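Local coordinates for protein glucokinase (Enterococcus faecalis, PDB 2QM1) that probably phosphorylates glucose at the expense of ATP, as a zinc-containing glucokinase of the ROK family, at residues Lys6-Ile11 with Gly314-Ala319; Ile18-Leu23 with Pro48-Ser53; Ile71-Pro76 with Ile110-Asp115. One frame throughout, in Å; residues are numbered along the deposited sequence.

How the contacts relate
From the N terminus, strand 7-13 forms the middle of a five-stranded mixed sheet and hairpins into strand 17-24. Contact 2 closes the first, short loop, bringing helix 46-60 back against strand 17-24. The chain then re-enters the sheet as strand 68-75, and contact 3 closes a second loop by pairing it with the edge strand 112-116; contacts 2 and 3 follow in series and touch where Ile-50 CD1 meets Met-73 SE at 4.0 Å. Contact 1 encloses both, since helix 310-318, from the far end of the chain, returns to strand 7-13. Contacts 1 and 2 place helices on opposite faces of the sheet, and contact 3 pairs two of its strands.

Contact 1 of 3, residues Lys6-Ile11 with Gly314-Ala319; sequences KKIIGI and GAASLA
Gly-10 and Ala-316 bring strand 7-13 and helix 310-318 together with their CA atoms 4.0 Å apart, and the two short axes approach to 6.1 Å at 130° between their directions. The tight part lies here. Gly-10 has no side chain, so its CA can lie 3.7 Å from Ala-316 N. On one flank the methyl of Ala-315 points at the strand and rests 3.5 Å from Ile-11 O, touching main chain because the Ile-11 side chain leaves by the other face of the sheet. On the other flank Ile-8 packs against the methyls of Ala-316 and Ala-319. Its CG1 stands between the backbone N and the carbonyl carbon (chi1 57°), the crowded position, and so lies alongside the Ala-316 methyl, with CG1 3.9 Å from Ala-316 CB. The chain extends from there, and CD1 reaches Ala-316 O at 3.7 Å. CB and CG2 of Ile-8 face the methyl of Ala-319, three residues on.

The loose end is that of Lys-6 and Lys-7, partly exposed and without contact to the helix; Lys-7 NZ makes a salt bridge with Asp-67. Ser-317 points away from the strand, and its side chain touches Leu-123 and Trp-127 of helix 117-128, while its OG gives a very short bond of 2.4 Å to a lone pair of Gly-314 O. Between the segments themselves everything is carbon against carbon or backbone, so shape rather than polar pairing holds this C-terminal helix close to the sheet.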
loop_
_atom_site.group_PDB
_atom_site.type_symbol
_atom_site.label_atom_id
_atom_site.label_comp_id
_atom_site.label_asym_id
_atom_site.label_seq_id
_atom_site.Cartn_x
_atom_site.Cartn_y
_atom_site.Cartn_z
ATOM N N LYS B 6 6.225 27.693 -22.751
ATOM C CA LYS B 6 5.286 26.591 -22.518
ATOM C C LYS B 6 4.664 26.728 -21.165
ATOM O O LYS B 6 5.363 27.070 -20.194
ATOM C CB LYS B 6 5.987 25.241 -22.526
ATOM C CG LYS B 6 6.837 24.857 -23.768
ATOM C CD LYS B 6 6.280 25.308 -25.066
ATOM C CE LYS B 6 5.058 24.549 -25.522
ATOM N NZ LYS B 6 4.963 24.706 -27.043
ATOM N N LYS B 7 3.381 26.404 -21.110
ATOM C CA LYS B 7 2.533 26.504 -19.924
ATOM C C LYS B 7 1.689 25.233 -19.754
ATOM O O LYS B 7 1.402 24.511 -20.723
ATOM C CB LYS B 7 1.617 27.727 -20.014
ATOM C CG LYS B 7 2.358 29.114 -20.164
ATOM C CD LYS B 7 1.348 30.232 -20.449
ATOM C CE LYS B 7 2.010 31.643 -20.630
ATOM N NZ LYS B 7 2.934 31.637 -21.810
ATOM N N ILE B 8 1.354 24.942 -18.502
ATOM C CA ILE B 8 0.433 23.847 -18.183
ATOM C C ILE B 8 -0.645 24.486 -17.289
ATOM O O ILE B 8 -0.392 25.502 -16.619
ATOM C CB ILE B 8 1.161 22.639 -17.498
ATOM C CG1 ILE B 8 1.873 23.124 -16.237
ATOM C CG2 ILE B 8 2.201 22.021 -18.443
ATOM C CD1 ILE B 8 2.838 22.161 -15.705
ATOM N N ILE B 9 -1.855 23.944 -17.382
ATOM C CA ILE B 9 -2.981 24.392 -16.576
ATOM C C ILE B 9 -3.311 23.300 -15.547
ATOM O O ILE B 9 -3.424 22.116 -15.889
ATOM C CB ILE B 9 -4.225 24.706 -17.467
ATOM C CG1 ILE B 9 -3.955 25.907 -18.380
ATOM C CG2 ILE B 9 -5.504 24.957 -16.553
ATOM C CD1 ILE B 9 -4.916 26.068 -19.586
ATOM N N GLY B 10 -3.474 23.699 -14.291
ATOM C CA GLY B 10 -4.014 22.763 -13.276
ATOM C C GLY B 10 -5.389 23.195 -12.786
ATOM O O GLY B 10 -5.648 24.373 -12.641
ATOM N N ILE B 11 -6.271 22.229 -12.560
ATOM C CA ILE B 11 -7.619 22.493 -12.058
ATOM C C ILE B 11 -7.771 21.704 -10.775
ATOM O O ILE B 11 -7.491 20.495 -10.735
ATOM C CB ILE B 11 -8.718 22.081 -13.052
ATOM C CG1 ILE B 11 -8.534 22.852 -14.375
ATOM C CG2 ILE B 11 -10.142 22.285 -12.403
ATOM C CD1 ILE B 11 -9.024 22.109 -15.711
ATOM N N GLY B 314 -0.077 19.696 -8.366
ATOM C CA GLY B 314 -0.120 18.284 -8.728
ATOM C C GLY B 314 -0.916 18.027 -9.983
ATOM O O GLY B 314 -0.505 17.208 -10.808
ATOM N N ALA B 315 -2.086 18.698 -10.101
ATOM C CA ALA B 315 -2.948 18.546 -11.278
ATOM C C ALA B 315 -2.204 18.942 -12.526
ATOM O O ALA B 315 -2.173 18.207 -13.506
ATOM C CB ALA B 315 -4.184 19.357 -11.150
ATOM N N ALA B 316 -1.611 20.131 -12.471
ATOM C CA ALA B 316 -0.725 20.583 -13.495
ATOM C C ALA B 316 0.304 19.527 -13.913
ATOM O O ALA B 316 0.522 19.360 -15.113
ATOM C CB ALA B 316 -0.032 21.866 -13.076
ATOM N N SER B 317 0.952 18.850 -12.947
ATOM C CA SER B 317 1.987 17.834 -13.277
ATOM C C SER B 317 1.491 16.682 -14.182
ATOM O O SER B 317 2.250 16.129 -14.951
ATOM C CB SER B 317 2.630 17.235 -12.017
ATOM O OG SER B 317 1.688 16.424 -11.357
ATOM N N LEU B 318 0.230 16.316 -14.074
ATOM C CA LEU B 318 -0.331 15.320 -14.979
ATOM C C LEU B 318 -0.219 15.797 -16.423
ATOM O O LEU B 318 -0.195 15.002 -17.324
ATOM C CB LEU B 318 -1.817 15.128 -14.678
ATOM C CG LEU B 318 -2.356 14.528 -13.386
ATOM C CD1 LEU B 318 -3.906 14.709 -13.328
ATOM C CD2 LEU B 318 -1.949 13.054 -13.357
ATOM N N ALA B 319 -0.181 17.101 -16.649
ATOM C CA ALA B 319 -0.124 17.602 -18.020
ATOM C C ALA B 319 1.231 17.314 -18.678
ATOM O O ALA B 319 1.339 17.296 -19.912
ATOM C CB ALA B 319 -0.421 19.042 -18.049
#

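Contact 2 of 3, residues Ile18-Leu23 with Pro48-Ser53; sequences IKFAIL and PSIIES
Phe-20 projects from strand 17-24 toward helix 46-60, whose axis runs 10.6 Å away at 31° to the strand, a spacing that side chains from both elements bridge. From its CB, which points at the helix, the chain turns so that CG lies anti to the carbonyl carbon and beside the backbone N (chi1 -53°). CD2 is the first ring atom to near the helix, 4.1 Å from Ser-53 OG. Further out CE2 and CZ both lie 3.6 Å from Ser-53 OG, and CZ, the tip, is also 3.7 Å from Ser-53 CB. Ser-53 OG lies 3.5 Å above the plane of the Phe-20 ring, over one face and offset toward the rim. On the other branch CE1 meets Ile-50 CG2 at 4.0 Å, a methyl that arrives at the ring edge, near its plane.

Ser-53 OG is placed over the ring by a chi1 of 176°, which sets it anti to its own backbone N. Trp-33 of strand 29-36 hydrogen-bonds Ser-53 OG through NE1 and stacks with the Phe-20 ring.

Ile-18, two residues before Phe-20 and on the same face of the strand, crosses Ile-50 at about a right angle. Its CD1 touches Ile-50 CG1 at 3.8 Å and lies equally near Ser-49 OG, whose hydrogen bond goes back to Ile-46 O within the helix. Ile-11 of strand 7-13 adjoins both Ile-18 and Phe-20, continuing the apolar layer. Ile-50, Ser-49 and Ser-53 thus set helix 46-60 on the Ile-18 and Phe-20 face of a mixed sheet with strand order 3-2-1-4-5, consistent with the RNase H-like domain of the actin-like ATPase superfamily.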
loop_
_atom_site.group_PDB
_atom_site.type_symbol
_atom_site.label_atom_id
_atom_site.label_comp_id
_atom_site.label_asym_id
_atom_site.label_seq_id
_atom_site.Cartn_x
_atom_site.Cartn_y
_atom_site.Cartn_z
ATOM N N ILE B 18 -13.826 25.859 -7.420
ATOM C CA ILE B 18 -12.978 25.241 -8.444
ATOM C C ILE B 18 -11.845 26.243 -8.619
ATOM O O ILE B 18 -12.097 27.426 -8.911
ATOM C CB ILE B 18 -13.717 25.029 -9.828
ATOM C CG1 ILE B 18 -15.088 24.338 -9.639
ATOM C CG2 ILE B 18 -12.777 24.260 -10.826
ATOM C CD1 ILE B 18 -15.939 24.238 -10.948
ATOM N N LYS B 19 -10.618 25.781 -8.395
ATOM C CA LYS B 19 -9.452 26.639 -8.489
ATOM C C LYS B 19 -8.644 26.256 -9.724
ATOM O O LYS B 19 -8.544 25.086 -10.022
ATOM C CB LYS B 19 -8.576 26.434 -7.287
ATOM C CG LYS B 19 -9.257 26.706 -5.994
ATOM C CD LYS B 19 -8.213 27.119 -5.003
ATOM C CE LYS B 19 -8.524 26.624 -3.647
ATOM N NZ LYS B 19 -8.266 25.154 -3.696
ATOM N N PHE B 20 -8.056 27.253 -10.388
ATOM C CA PHE B 20 -7.251 27.062 -11.600
ATOM C C PHE B 20 -5.899 27.701 -11.380
ATOM O O PHE B 20 -5.773 28.676 -10.593
ATOM C CB PHE B 20 -7.903 27.756 -12.780
ATOM C CG PHE B 20 -9.332 27.386 -13.002
ATOM C CD1 PHE B 20 -9.676 26.486 -13.992
ATOM C CD2 PHE B 20 -10.347 27.971 -12.252
ATOM C CE1 PHE B 20 -11.012 26.144 -14.209
ATOM C CE2 PHE B 20 -11.690 27.614 -12.456
ATOM C CZ PHE B 20 -12.021 26.719 -13.447
ATOM N N ALA B 21 -4.881 27.147 -12.036
ATOM C CA ALA B 21 -3.623 27.874 -12.155
ATOM C C ALA B 21 -3.009 27.580 -13.481
ATOM O O ALA B 21 -3.260 26.524 -14.047
ATOM C CB ALA B 21 -2.642 27.505 -11.067
ATOM N N ILE B 22 -2.164 28.518 -13.903
ATOM C CA ILE B 22 -1.293 28.388 -15.034
ATOM C C ILE B 22 0.124 28.425 -14.510
ATOM O O ILE B 22 0.511 29.309 -13.737
ATOM C CB ILE B 22 -1.520 29.495 -16.058
ATOM C CG1 ILE B 22 -2.881 29.300 -16.751
ATOM C CG2 ILE B 22 -0.419 29.476 -17.083
ATOM C CD1 ILE B 22 -3.361 30.534 -17.412
ATOM N N LEU B 23 0.899 27.442 -14.942
ATOM C CA LEU B 23 2.196 27.250 -14.355
ATOM C C LEU B 23 3.209 27.073 -15.445
ATOM O O LEU B 23 2.847 26.692 -16.559
ATOM C CB LEU B 23 2.153 25.981 -13.484
ATOM C CG LEU B 23 1.315 25.950 -12.199
ATOM C CD1 LEU B 23 -0.083 25.412 -12.429
ATOM C CD2 LEU B 23 1.979 25.084 -11.122
ATOM N N PRO B 48 -19.145 22.316 -17.953
ATOM C CA PRO B 48 -19.227 23.531 -18.794
ATOM C C PRO B 48 -18.654 24.809 -18.123
ATOM O O PRO B 48 -18.109 25.671 -18.812
ATOM C CB PRO B 48 -20.728 23.679 -19.023
ATOM C CG PRO B 48 -21.257 22.209 -18.897
ATOM C CD PRO B 48 -20.471 21.702 -17.756
ATOM N N SER B 49 -18.826 24.953 -16.809
ATOM C CA SER B 49 -18.280 26.120 -16.131
ATOM C C SER B 49 -16.729 26.146 -16.181
ATOM O O SER B 49 -16.118 27.217 -16.244
ATOM C CB SER B 49 -18.794 26.225 -14.697
ATOM O OG SER B 49 -18.185 25.262 -13.897
ATOM N N ILE B 50 -16.116 24.963 -16.194
ATOM C CA ILE B 50 -14.666 24.841 -16.195
ATOM C C ILE B 50 -14.192 25.203 -17.589
ATOM O O ILE B 50 -13.237 25.963 -17.742
ATOM C CB ILE B 50 -14.242 23.396 -15.791
ATOM C CG1 ILE B 50 -14.615 23.109 -14.302
ATOM C CG2 ILE B 50 -12.787 23.134 -16.110
ATOM C CD1 ILE B 50 -14.268 21.599 -13.826
ATOM N N ILE B 51 -14.872 24.651 -18.599
ATOM C CA ILE B 51 -14.575 24.966 -19.999
ATOM C C ILE B 51 -14.676 26.470 -20.259
ATOM O O ILE B 51 -13.751 27.092 -20.826
ATOM C CB ILE B 51 -15.547 24.214 -20.910
ATOM C CG1 ILE B 51 -15.264 22.682 -20.846
ATOM C CG2 ILE B 51 -15.534 24.839 -22.335
ATOM C CD1 ILE B 51 -16.351 21.817 -21.549
ATOM N N GLU B 52 -15.812 27.052 -19.852
ATOM C CA GLU B 52 -16.026 28.492 -19.926
ATOM C C GLU B 52 -14.990 29.340 -19.211
ATOM O O GLU B 52 -14.591 30.354 -19.748
ATOM C CB GLU B 52 -17.418 28.883 -19.441
ATOM C CG GLU B 52 -17.731 30.361 -19.523
ATOM C CD GLU B 52 -17.410 31.003 -20.888
ATOM O OE1 GLU B 52 -17.011 32.182 -20.886
ATOM O OE2 GLU B 52 -17.556 30.348 -21.949
ATOM N N SER B 53 -14.606 28.954 -17.989
ATOM C CA SER B 53 -13.652 29.749 -17.223
ATOM C C SER B 53 -12.266 29.764 -17.923
ATOM O O SER B 53 -11.590 30.782 -17.958
ATOM C CB SER B 53 -13.552 29.206 -15.798
ATOM O OG SER B 53 -12.570 29.896 -15.038
#

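Contact 3 of 3, residues Ile71-Pro76 with Ile110-Asp115; sequences IGMGTP and IPFALD
Two parallel strands, 68-75 and the edge strand 112-116, zip together at one side of the five-stranded sheet. Five backbone hydrogen bonds join them in register: Ile-71 N to Pro-111 O begins the ladder at 2.8 Å, Ala-113 N to Ile-71 O, Met-73 N to Ala-113 O and Asp-115 N to Met-73 O continue it, and Thr-75 N to Asp-115 O closes it at 3.0 Å.

Ile-71, Met-73, Phe-112 and Leu-114 share one face, where helix 100-108 covers Ile-71, Phe-112 and Leu-114. Phe-112 CG lies anti to its backbone N (chi1 178°), which carries the ring across to the neighbouring strand. Ile-71 CG2 meets its edge at 3.7 Å from CD2, and the selenium of selenomethionine Met-73 also lies in the ring plane, 3.8 Å from CZ, an edge-on Met-aromatic contact. In the conformer given for Ile-110, CG1 lies unusually close to Ile-71 CD1, at 3.3 Å.

On the opposite face lie Ala-113 and Asp-115, beside Gly-72 and Gly-74. Asp-115 OD2 bonds His-158 NE2 and OD1 bonds Asn-119 ND2, probably helping position Asn-119. Linked through helix 100-108, the strands fit a beta-alpha-beta crossover, with Asp-115 beside magnesium ligands Asn-116 and Asn-119.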
loop_
_atom_site.group_PDB
_atom_site.type_symbol
_atom_site.label_atom_id
_atom_site.label_comp_id
_atom_site.label_asym_id
_atom_site.label_seq_id
_atom_site.Cartn_x
_atom_site.Cartn_y
_atom_site.Cartn_z
ATOM N N ILE B 71 -3.589 20.199 -19.876
ATOM C CA ILE B 71 -4.421 20.526 -18.669
ATOM C C ILE B 71 -4.474 19.289 -17.793
ATOM O O ILE B 71 -4.814 18.191 -18.272
ATOM C CB ILE B 71 -5.890 20.879 -19.081
ATOM C CG1 ILE B 71 -5.940 22.142 -19.917
ATOM C CG2 ILE B 71 -6.801 21.130 -17.884
ATOM C CD1 ILE B 71 -7.155 22.187 -20.864
ATOM N N GLY B 72 -4.176 19.454 -16.517
ATOM C CA GLY B 72 -4.426 18.412 -15.536
ATOM C C GLY B 72 -5.524 18.820 -14.552
ATOM O O GLY B 72 -5.626 19.974 -14.164
HETATM N N MSE B 73 -6.351 17.864 -14.152
HETATM C CA MSE B 73 -7.445 18.159 -13.192
HETATM C C MSE B 73 -7.541 17.148 -12.040
HETATM O O MSE B 73 -7.446 15.973 -12.269
HETATM C CB MSE B 73 -8.795 18.248 -13.947
HETATM C CG MSE B 73 -10.010 18.556 -13.040
HETATM SE SE MSE B 73 -11.553 18.745 -14.202
HETATM C CE MSE B 73 -12.866 17.868 -13.062
ATOM N N GLY B 74 -7.717 17.625 -10.813
ATOM C CA GLY B 74 -8.102 16.803 -9.712
ATOM C C GLY B 74 -9.597 16.952 -9.425
ATOM O O GLY B 74 -10.136 18.042 -9.513
ATOM N N THR B 75 -10.256 15.837 -9.109
ATOM C CA THR B 75 -11.697 15.806 -8.902
ATOM C C THR B 75 -12.018 14.905 -7.714
ATOM O O THR B 75 -11.341 13.888 -7.497
ATOM C CB THR B 75 -12.446 15.240 -10.134
ATOM O OG1 THR B 75 -13.863 15.141 -9.850
ATOM C CG2 THR B 75 -11.916 13.871 -10.476
ATOM N N PRO B 76 -13.077 15.244 -6.977
ATOM C CA PRO B 76 -13.626 14.320 -5.995
ATOM C C PRO B 76 -14.083 13.055 -6.725
ATOM O O PRO B 76 -14.382 13.112 -7.927
ATOM C CB PRO B 76 -14.842 15.070 -5.450
ATOM C CG PRO B 76 -14.566 16.489 -5.741
ATOM C CD PRO B 76 -13.868 16.480 -7.049
ATOM N N ILE B 110 -7.037 21.049 -26.284
ATOM C CA ILE B 110 -5.731 20.886 -25.673
ATOM C C ILE B 110 -5.762 19.645 -24.770
ATOM O O ILE B 110 -6.747 19.411 -24.072
ATOM C CB ILE B 110 -5.246 22.182 -24.952
ATOM C CG1 ILE B 110 -5.100 21.997 -23.454
ATOM C CG2 ILE B 110 -6.073 23.400 -25.316
ATOM C CD1 ILE B 110 -3.708 21.923 -23.076
ATOM N N PRO B 111 -4.679 18.846 -24.786
ATOM C CA PRO B 111 -4.696 17.523 -24.130
ATOM C C PRO B 111 -5.008 17.620 -22.626
ATOM O O PRO B 111 -4.576 18.566 -21.958
ATOM C CB PRO B 111 -3.288 16.950 -24.403
ATOM C CG PRO B 111 -2.471 18.108 -24.708
ATOM C CD PRO B 111 -3.356 19.147 -25.358
ATOM N N PHE B 112 -5.758 16.641 -22.123
ATOM C CA PHE B 112 -6.363 16.687 -20.788
ATOM C C PHE B 112 -6.100 15.384 -20.038
ATOM O O PHE B 112 -6.187 14.311 -20.633
ATOM C CB PHE B 112 -7.891 16.949 -20.934
ATOM C CG PHE B 112 -8.630 16.961 -19.639
ATOM C CD1 PHE B 112 -9.225 15.810 -19.162
ATOM C CD2 PHE B 112 -8.654 18.106 -18.857
ATOM C CE1 PHE B 112 -9.892 15.818 -17.962
ATOM C CE2 PHE B 112 -9.339 18.124 -17.650
ATOM C CZ PHE B 112 -9.957 16.971 -17.212
ATOM N N ALA B 113 -5.801 15.480 -18.733
ATOM C CA ALA B 113 -5.664 14.329 -17.892
ATOM C C ALA B 113 -6.347 14.638 -16.568
ATOM O O ALA B 113 -6.438 15.789 -16.160
ATOM C CB ALA B 113 -4.182 13.972 -17.663
ATOM N N LEU B 114 -6.888 13.630 -15.910
ATOM C CA LEU B 114 -7.482 13.929 -14.621
ATOM C C LEU B 114 -7.202 12.830 -13.647
ATOM O O LEU B 114 -6.883 11.698 -14.017
ATOM C CB LEU B 114 -9.003 14.197 -14.730
ATOM C CG LEU B 114 -9.969 13.003 -14.761
ATOM C CD1 LEU B 114 -11.369 13.482 -15.003
ATOM C CD2 LEU B 114 -9.571 11.945 -15.783
ATOM N N ASP B 115 -7.346 13.174 -12.382
ATOM C CA ASP B 115 -7.088 12.212 -11.320
ATOM C C ASP B 115 -7.894 12.574 -10.090
ATOM O O ASP B 115 -8.560 13.581 -10.064
ATOM C CB ASP B 115 -5.570 11.992 -11.040
ATOM C CG ASP B 115 -5.249 10.545 -10.572
ATOM O OD1 ASP B 115 -5.997 9.947 -9.713
ATOM O OD2 ASP B 115 -4.260 9.995 -11.109
#